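Local coordinates for quinoline 2-oxidoreductase large subunit (Pseudomonas putida, PDB 1T3Q), which probably catalyses the hydroxylation of quinoline at carbon 2, as the molybdenum-bearing subunit of a hydroxylase in the xanthine dehydrogenase family, at residues Arg110-Ile115 and Asn288-Thr293; Ile696-Asp699 and Leu703-Thr706. All coordinates share one frame; numbering follows the deposited sequence.

In the fold
Two neighbouring contacts, with centres about 11 Å apart, illustrate how chemistry follows place in a fold. Contact 1 is buried and long-range: it sets a turn of the hammerhead family region against helix 285-291 of the cofactor-binding region, joining the two through one water and a few light apolar touches. Contact 2 is local and lies at the surface, where a loop between helix 672-692 and strand 722-726 doubles back on itself, held by direct hydrogen bonds and closer packing, beside the medium subunit. Contact 2 packs against the helix of contact 1, Leu290 CD2 lying 3.5 Å from Leu703 CD1. Neither contains a residue of the molybdenum pocket.

Contact 1: residues Arg110-Ile115 and Asn288-Thr293; sequences RFVGEI and NFLGAT. With SO4 (sulfate ion), chain M.
Val112 O and Leu290 O share one water, which donates to Val112 O at 2.7 Å and to Leu290 O at 2.9 Å. Both carbonyls are acceptors and cannot bond one another, so the water supplies the two protons between a type II beta turn of the hammerhead family region, Phe111 to Glu114, and helix 285-291 of the first molybdopterin cofactor-binding region. Gly113 holds the turn's third position; a CB there would come within 2.8 Å of Leu290 O and, at a phi of 111°, would also press on Val112 O. Apolar contact is slight: Leu290 CD2 lies 4.1 Å from Val112 CG1, the branch anti to the backbone N (chi1 175°). Arg110 N gives a nearly straight bond of 2.7 Å to Glu114 OE2. The Arg110 guanidinium points its NH1/NH2 edge at a sulfate probably left from crystallisation, with NH1 to O1 and NH2 to O3 both 2.9 Å. NH1 also forms a salt bridge to Asp159, and NH2 meets the Tyr326 hydroxyl that pairs with Glu114 OE1; an alanine here would probably leave Asp159 without this charge partner. Glu114 CB sits over one face of the Phe111 ring, whose edge carries CE1 to 3.8 Å from Leu290 O.

Contact 2: residues Ile696-Asp699 and Leu703-Thr706; sequences IYDD and LVTT
Tyr697 and Leu703 form a single beta bridge, their CA atoms 4.5 Å apart, where the chain folds back on itself in a tight surface loop without regular strands. Two hydrogen bonds tie the arms. Val704 N donates to Ile696 O at 2.9 Å, meeting the carbonyl almost head-on (C=O...N 170°). Next to it the pattern changes: Ile696 N donates not to a backbone carbonyl but to the hydroxyl of Thr705, with OG1 2.8 Å away. That hydroxyl is placed by a first torsion of 55°, which sets OG1 between the backbone N and the carbonyl carbon and leaves the methyl CG2 to lie against Ile696 CB. The packing beside these bonds is tight, for Ile696 CB and Val704 CG2 are only 3.4 Å apart. Leu703 covers part of the Tyr697 ring in a CH-pi contact, its CG 4.2 Å from the ring centroid and 22° off the normal, displaced toward the CE2 and CZ rim. The phenol oxygen of Tyr697 accepts a hydrogen bond from Cys365 N, which fixes the far end of the ring. Asp698 touches the other arm through Val704 CG1, 3.9 Å from OD2, whereas its OD1 accepts from Phe700 N in an Asx turn and also from Gln702 N, bracing the connection between the arms. The polar and apolar groups thus divide the work: two backbone amides, the Ile696 carbonyl and the Thr705 hydroxyl fix how the arms lie, while Ile696, Val704 and Thr705 together give Ile257 of the neighbouring medium subunit a largely apolar patch to pack on, placing this loop at the subunit interface.

Contact 1: residues Arg110-Ile115 and Asn288-Thr293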
loop_
_atom_site.group_PDB
_atom_site.type_symbol
_atom_site.label_atom_id
_atom_site.label_comp_id
_atom_site.label_asym_id
_atom_site.label_seq_id
_atom_site.Cartn_x
_atom_site.Cartn_y
_atom_site.Cartn_z
ATOM N N ARG B 110 16.950 34.435 -0.480
ATOM C CA ARG B 110 17.170 35.065 0.812
ATOM C C ARG B 110 18.025 34.312 1.826
ATOM O O ARG B 110 18.054 34.667 3.000
ATOM C CB ARG B 110 15.822 35.433 1.415
ATOM C CG ARG B 110 14.971 36.286 0.468
ATOM C CD ARG B 110 13.770 36.865 1.181
ATOM N NE ARG B 110 12.979 37.754 0.336
ATOM C CZ ARG B 110 11.984 37.362 -0.455
ATOM N NH1 ARG B 110 11.324 38.258 -1.179
ATOM N NH2 ARG B 110 11.641 36.083 -0.520
ATOM N N PHE B 111 18.717 33.276 1.370
ATOM C CA PHE B 111 19.631 32.532 2.229
ATOM C C PHE B 111 20.333 31.434 1.447
ATOM O O PHE B 111 19.773 30.868 0.510
ATOM C CB PHE B 111 18.912 31.978 3.479
ATOM C CG PHE B 111 17.989 30.817 3.219
ATOM C CD1 PHE B 111 18.476 29.509 3.218
ATOM C CD2 PHE B 111 16.630 31.020 3.023
ATOM C CE1 PHE B 111 17.623 28.427 3.026
ATOM C CE2 PHE B 111 15.761 29.939 2.827
ATOM C CZ PHE B 111 16.258 28.641 2.831
ATOM N N VAL B 112 21.587 31.179 1.801
ATOM C CA VAL B 112 22.358 30.140 1.140
ATOM C C VAL B 112 21.643 28.830 1.409
ATOM O O VAL B 112 21.404 28.475 2.565
ATOM C CB VAL B 112 23.790 30.062 1.700
ATOM C CG1 VAL B 112 24.528 28.880 1.085
ATOM C CG2 VAL B 112 24.529 31.357 1.401
ATOM N N GLY B 113 21.289 28.125 0.341
ATOM C CA GLY B 113 20.595 26.861 0.486
ATOM C C GLY B 113 19.153 26.898 0.021
ATOM O O GLY B 113 18.531 25.846 -0.139
ATOM N N GLU B 114 18.602 28.094 -0.195
ATOM C CA GLU B 114 17.218 28.186 -0.652
ATOM C C GLU B 114 17.145 27.558 -2.036
ATOM O O GLU B 114 18.059 27.707 -2.836
ATOM C CB GLU B 114 16.757 29.647 -0.716
ATOM C CG GLU B 114 15.263 29.806 -0.943
ATOM C CD GLU B 114 14.793 31.243 -0.765
ATOM O OE1 GLU B 114 13.607 31.438 -0.412
ATOM O OE2 GLU B 114 15.605 32.174 -0.979
ATOM N N ILE B 115 16.060 26.850 -2.322
ATOM C CA ILE B 115 15.911 26.197 -3.614
ATOM C C ILE B 115 15.601 27.217 -4.711
ATOM O O ILE B 115 14.746 28.078 -4.536
ATOM C CB ILE B 115 14.785 25.146 -3.567
ATOM C CG1 ILE B 115 14.997 24.207 -2.372
ATOM C CG2 ILE B 115 14.769 24.348 -4.858
ATOM C CD1 ILE B 115 13.829 23.271 -2.118
ATOM N N ASN B 288 20.107 18.697 4.602
ATOM C CA ASN B 288 19.479 18.795 5.919
ATOM C C ASN B 288 20.079 19.982 6.669
ATOM O O ASN B 288 19.376 20.686 7.393
ATOM C CB ASN B 288 19.677 17.515 6.730
ATOM C CG ASN B 288 18.746 17.442 7.927
ATOM O OD1 ASN B 288 17.556 17.114 7.793
ATOM N ND2 ASN B 288 19.271 17.764 9.095
ATOM N N PHE B 289 21.376 20.210 6.502
ATOM C CA PHE B 289 22.015 21.346 7.156
ATOM C C PHE B 289 21.657 22.649 6.438
ATOM O O PHE B 289 21.412 23.665 7.075
ATOM C CB PHE B 289 23.539 21.187 7.179
ATOM C CG PHE B 289 24.036 20.250 8.249
ATOM C CD1 PHE B 289 24.709 19.083 7.910
ATOM C CD2 PHE B 289 23.810 20.530 9.593
ATOM C CE1 PHE B 289 25.147 18.199 8.898
ATOM C CE2 PHE B 289 24.244 19.655 10.592
ATOM C CZ PHE B 289 24.912 18.486 10.243
ATOM N N LEU B 290 21.608 22.599 5.112
ATOM C CA LEU B 290 21.304 23.777 4.298
ATOM C C LEU B 290 19.862 24.263 4.256
ATOM O O LEU B 290 19.602 25.459 4.423
ATOM C CB LEU B 290 21.745 23.538 2.851
ATOM C CG LEU B 290 23.224 23.650 2.491
ATOM C CD1 LEU B 290 23.454 23.044 1.113
ATOM C CD2 LEU B 290 23.652 25.109 2.528
ATOM N N GLY B 291 18.930 23.345 4.019
ATOM C CA GLY B 291 17.541 23.738 3.872
ATOM C C GLY B 291 16.451 23.274 4.813
ATOM O O GLY B 291 15.276 23.386 4.469
ATOM N N ALA B 292 16.803 22.736 5.975
ATOM C CA ALA B 292 15.775 22.327 6.921
ATOM C C ALA B 292 15.623 23.570 7.793
ATOM O O ALA B 292 15.419 24.669 7.276
ATOM C CB ALA B 292 16.244 21.137 7.744
ATOM N N THR B 293 15.719 23.409 9.102
ATOM C CA THR B 293 15.645 24.548 10.009
ATOM C C THR B 293 16.797 24.376 10.989
ATOM O O THR B 293 17.351 23.281 11.107
ATOM C CB THR B 293 14.324 24.575 10.820
ATOM O OG1 THR B 293 14.112 23.297 11.435
ATOM C CG2 THR B 293 13.140 24.905 9.924
HETATM S S SO4 M . 8.777 36.523 -3.248
HETATM O O1 SO4 M . 9.124 37.945 -3.052
HETATM O O2 SO4 M . 9.366 36.040 -4.511
HETATM O O3 SO4 M . 9.301 35.727 -2.118
HETATM O O4 SO4 M . 7.312 36.379 -3.314
HETATM O O HOH W 1 21.526 27.563 5.051
#

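Contact 2: residues Ile696-Asp699 and Leu703-Thr706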
loop_
_atom_site.group_PDB
_atom_site.type_symbol
_atom_site.label_atom_id
_atom_site.label_comp_id
_atom_site.label_asym_id
_atom_site.label_seq_id
_atom_site.Cartn_x
_atom_site.Cartn_y
_atom_site.Cartn_z
ATOM N N ILE B 696 27.405 26.853 11.726
ATOM C CA ILE B 696 28.046 28.151 11.596
ATOM C C ILE B 696 27.901 28.869 10.260
ATOM O O ILE B 696 28.173 28.303 9.200
ATOM C CB ILE B 696 29.559 28.039 11.896
ATOM C CG1 ILE B 696 29.777 27.402 13.272
ATOM C CG2 ILE B 696 30.218 29.419 11.840
ATOM C CD1 ILE B 696 31.224 27.131 13.598
ATOM N N TYR B 697 27.471 30.126 10.334
ATOM C CA TYR B 697 27.351 30.985 9.159
ATOM C C TYR B 697 28.483 31.997 9.326
ATOM O O TYR B 697 28.658 32.550 10.413
ATOM C CB TYR B 697 26.011 31.737 9.139
ATOM C CG TYR B 697 24.824 30.938 8.643
ATOM C CD1 TYR B 697 23.987 30.265 9.535
ATOM C CD2 TYR B 697 24.514 30.889 7.286
ATOM C CE1 TYR B 697 22.865 29.570 9.087
ATOM C CE2 TYR B 697 23.396 30.192 6.824
ATOM C CZ TYR B 697 22.575 29.537 7.729
ATOM O OH TYR B 697 21.472 28.852 7.276
ATOM N N ASP B 698 29.260 32.241 8.273
ATOM C CA ASP B 698 30.358 33.190 8.389
ATOM C C ASP B 698 29.884 34.616 8.179
ATOM O O ASP B 698 28.696 34.862 8.011
ATOM C CB ASP B 698 31.490 32.867 7.403
ATOM C CG ASP B 698 31.066 32.974 5.951
ATOM O OD1 ASP B 698 30.097 33.703 5.644
ATOM O OD2 ASP B 698 31.723 32.332 5.104
ATOM N N ASP B 699 30.826 35.551 8.190
ATOM C CA ASP B 699 30.507 36.967 8.028
ATOM C C ASP B 699 29.848 37.339 6.701
ATOM O O ASP B 699 29.393 38.471 6.533
ATOM C CB ASP B 699 31.776 37.803 8.225
ATOM C CG ASP B 699 32.279 37.767 9.655
ATOM O OD1 ASP B 699 33.422 38.205 9.899
ATOM O OD2 ASP B 699 31.528 37.307 10.539
ATOM N N LEU B 703 27.155 29.106 4.716
ATOM C CA LEU B 703 26.998 28.067 5.726
ATOM C C LEU B 703 28.285 27.247 5.664
ATOM O O LEU B 703 28.510 26.504 4.706
ATOM C CB LEU B 703 25.800 27.178 5.383
ATOM C CG LEU B 703 24.984 26.548 6.515
ATOM C CD1 LEU B 703 24.222 25.362 5.946
ATOM C CD2 LEU B 703 25.873 26.102 7.656
ATOM N N VAL B 704 29.132 27.383 6.678
ATOM C CA VAL B 704 30.400 26.666 6.688
ATOM C C VAL B 704 30.323 25.260 7.276
ATOM O O VAL B 704 31.276 24.490 7.172
ATOM C CB VAL B 704 31.483 27.471 7.440
ATOM C CG1 VAL B 704 31.581 28.869 6.848
ATOM C CG2 VAL B 704 31.154 27.556 8.912
ATOM N N THR B 705 29.193 24.922 7.887
ATOM C CA THR B 705 29.020 23.591 8.466
ATOM C C THR B 705 27.901 22.853 7.734
ATOM O O THR B 705 26.717 23.105 7.973
ATOM C CB THR B 705 28.671 23.672 9.974
ATOM O OG1 THR B 705 27.515 24.495 10.152
ATOM C CG2 THR B 705 29.830 24.268 10.765
ATOM N N THR B 706 28.273 21.946 6.834
ATOM C CA THR B 706 27.278 21.189 6.080
ATOM C C THR B 706 27.555 19.689 6.087
ATOM O O THR B 706 26.895 18.937 5.376
ATOM C CB THR B 706 27.195 21.656 4.598
ATOM O OG1 THR B 706 28.488 21.554 3.990
ATOM C CG2 THR B 706 26.714 23.105 4.510
#